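Local coordinates for protein adenosyl-chloride synthase (Thermotoga maritima, PDB 2ZBV) that binds adenosine and probably acts on S-adenosyl-L-methionine as a SAM hydrolase or SAM-dependent halogenase, at residues A[49-54]-A[100-105]. Residues are numbered along the deposited sequence; the frame is centred on the assembly and turned at random.
Sequences VLYRAS and AEEYGV
Helices 43-54 and 97-103 approach most closely, within the segments 49-54 and 100-105, at Y51 and E102, whose CA atoms are 8.1 Å apart, and side chains bridge the gap. The Y51 ring shows how an aromatic group serves two neighbours at once. A chi1 of 170° swings this ring away from its own backbone N and out to E102. There E102 CG lies over one face, 3.7 Å from the centroid of the Y51 ring in a CH-pi contact, while E102 CB is 3.4 Å from Y51 CE1. The Y103 ring meets that of Y51 obliquely, with planes at 57° and Y103 CZ 3.7 Å from Y51 CE1. At its far end, Y103 OH lies 2.6 Å from S54 OG, which sits in the plane of the Y103 ring at its edge. S54 OG in turn donates to Y51 O at 2.5 Å, tying the serine back to its own helix. Replacing Y51 by alanine would remove the ring, which would probably cost E102 CG its CH-pi partner and open a gap beside Y103. L50 and S54 also touch V99 of helix 97-103 and F63 of strand 62-66, an arrangement characteristic of adjacent helices in an alpha/beta domain, here the N-terminal domain, away from the adenosine sites.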
loop_
_atom_site.group_PDB
_atom_site.type_symbol
_atom_site.label_atom_id
_atom_site.label_comp_id
_atom_site.label_asym_id
_atom_site.label_seq_id
_atom_site.Cartn_x
_atom_site.Cartn_y
_atom_site.Cartn_z
ATOM N N VAL A 49 11.724 -13.326 -0.612
ATOM C CA VAL A 49 10.386 -12.926 -0.159
ATOM C C VAL A 49 9.325 -13.892 -0.693
ATOM O O VAL A 49 8.392 -14.262 0.017
ATOM C CB VAL A 49 10.014 -11.494 -0.640
ATOM C CG1 VAL A 49 8.568 -11.186 -0.255
ATOM C CG2 VAL A 49 10.946 -10.451 0.008
ATOM N N LEU A 50 9.478 -14.294 -1.950
ATOM C CA LEU A 50 8.538 -15.219 -2.588
ATOM C C LEU A 50 8.464 -16.541 -1.832
ATOM O O LEU A 50 7.387 -17.012 -1.475
ATOM C CB LEU A 50 8.976 -15.499 -4.026
ATOM C CG LEU A 50 8.166 -16.573 -4.756
ATOM C CD1 LEU A 50 6.738 -16.084 -4.953
ATOM C CD2 LEU A 50 8.827 -16.872 -6.109
ATOM N N TYR A 51 9.617 -17.147 -1.589
ATOM C CA TYR A 51 9.625 -18.414 -0.867
ATOM C C TYR A 51 8.979 -18.294 0.514
ATOM O O TYR A 51 8.066 -19.041 0.851
ATOM C CB TYR A 51 11.052 -18.932 -0.715
ATOM C CG TYR A 51 11.136 -20.101 0.235
ATOM C CD1 TYR A 51 10.470 -21.296 -0.039
ATOM C CD2 TYR A 51 11.849 -19.999 1.431
ATOM C CE1 TYR A 51 10.510 -22.364 0.858
ATOM C CE2 TYR A 51 11.892 -21.063 2.336
ATOM C CZ TYR A 51 11.221 -22.237 2.041
ATOM O OH TYR A 51 11.251 -23.278 2.937
ATOM N N ARG A 52 9.452 -17.347 1.313
ATOM C CA ARG A 52 8.908 -17.171 2.654
ATOM C C ARG A 52 7.407 -16.923 2.678
ATOM O O ARG A 52 6.693 -17.502 3.496
ATOM C CB ARG A 52 9.684 -16.062 3.370
ATOM C CG ARG A 52 11.153 -16.438 3.449
ATOM C CD ARG A 52 12.049 -15.427 4.102
ATOM N NE ARG A 52 13.437 -15.837 3.891
ATOM C CZ ARG A 52 14.476 -15.366 4.570
ATOM N NH1 ARG A 52 14.296 -14.457 5.519
ATOM N NH2 ARG A 52 15.696 -15.803 4.287
ATOM N N ALA A 53 6.908 -16.090 1.776
ATOM C CA ALA A 53 5.470 -15.846 1.751
ATOM C C ALA A 53 4.694 -17.086 1.295
ATOM O O ALA A 53 3.610 -17.363 1.814
ATOM C CB ALA A 53 5.150 -14.685 0.838
ATOM N N SER A 54 5.251 -17.823 0.330
ATOM C CA SER A 54 4.591 -19.014 -0.222
ATOM C C SER A 54 4.329 -20.092 0.816
ATOM O O SER A 54 3.439 -20.925 0.640
ATOM C CB SER A 54 5.421 -19.623 -1.365
ATOM O OG SER A 54 6.622 -20.204 -0.891
ATOM N N ALA A 100 12.155 -23.127 -6.175
ATOM C CA ALA A 100 12.593 -24.282 -6.959
ATOM C C ALA A 100 13.498 -25.181 -6.119
ATOM O O ALA A 100 13.357 -26.400 -6.122
ATOM C CB ALA A 100 13.354 -23.822 -8.198
ATOM N N GLU A 101 14.434 -24.562 -5.410
ATOM C CA GLU A 101 15.386 -25.286 -4.579
ATOM C C GLU A 101 14.759 -25.892 -3.326
ATOM O O GLU A 101 15.087 -27.016 -2.945
ATOM C CB GLU A 101 16.536 -24.352 -4.184
ATOM C CG GLU A 101 17.520 -24.931 -3.173
ATOM C CD GLU A 101 18.324 -26.104 -3.719
ATOM O OE1 GLU A 101 19.138 -26.672 -2.958
ATOM O OE2 GLU A 101 18.148 -26.455 -4.907
ATOM N N GLU A 102 13.850 -25.156 -2.695
ATOM C CA GLU A 102 13.207 -25.619 -1.470
ATOM C C GLU A 102 12.068 -26.611 -1.662
ATOM O O GLU A 102 11.903 -27.536 -0.865
ATOM C CB GLU A 102 12.685 -24.425 -0.672
ATOM C CG GLU A 102 13.755 -23.446 -0.218
ATOM C CD GLU A 102 14.767 -24.072 0.722
ATOM O OE1 GLU A 102 14.354 -24.836 1.621
ATOM O OE2 GLU A 102 15.976 -23.791 0.570
ATOM N N TYR A 103 11.272 -26.421 -2.708
ATOM C CA TYR A 103 10.135 -27.302 -2.944
ATOM C C TYR A 103 10.374 -28.384 -3.992
ATOM O O TYR A 103 9.646 -29.371 -4.039
ATOM C CB TYR A 103 8.905 -26.494 -3.380
ATOM C CG TYR A 103 8.417 -25.433 -2.414
ATOM C CD1 TYR A 103 8.319 -25.688 -1.042
ATOM C CD2 TYR A 103 7.970 -24.198 -2.884
ATOM C CE1 TYR A 103 7.780 -24.738 -0.169
ATOM C CE2 TYR A 103 7.429 -23.240 -2.021
ATOM C CZ TYR A 103 7.331 -23.520 -0.668
ATOM O OH TYR A 103 6.735 -22.604 0.170
ATOM N N GLY A 104 11.374 -28.192 -4.844
ATOM C CA GLY A 104 11.623 -29.157 -5.898
ATOM C C GLY A 104 10.770 -28.786 -7.103
ATOM O O GLY A 104 9.633 -28.339 -6.954
ATOM N N VAL A 105 11.313 -28.977 -8.300
ATOM C CA VAL A 105 10.606 -28.632 -9.528
ATOM C C VAL A 105 9.874 -29.825 -10.131
ATOM O O VAL A 105 10.483 -30.849 -10.438
ATOM C CB VAL A 105 11.587 -28.077 -10.582
ATOM C CG1 VAL A 105 10.826 -27.664 -11.833
ATOM C CG2 VAL A 105 12.358 -26.898 -9.999
#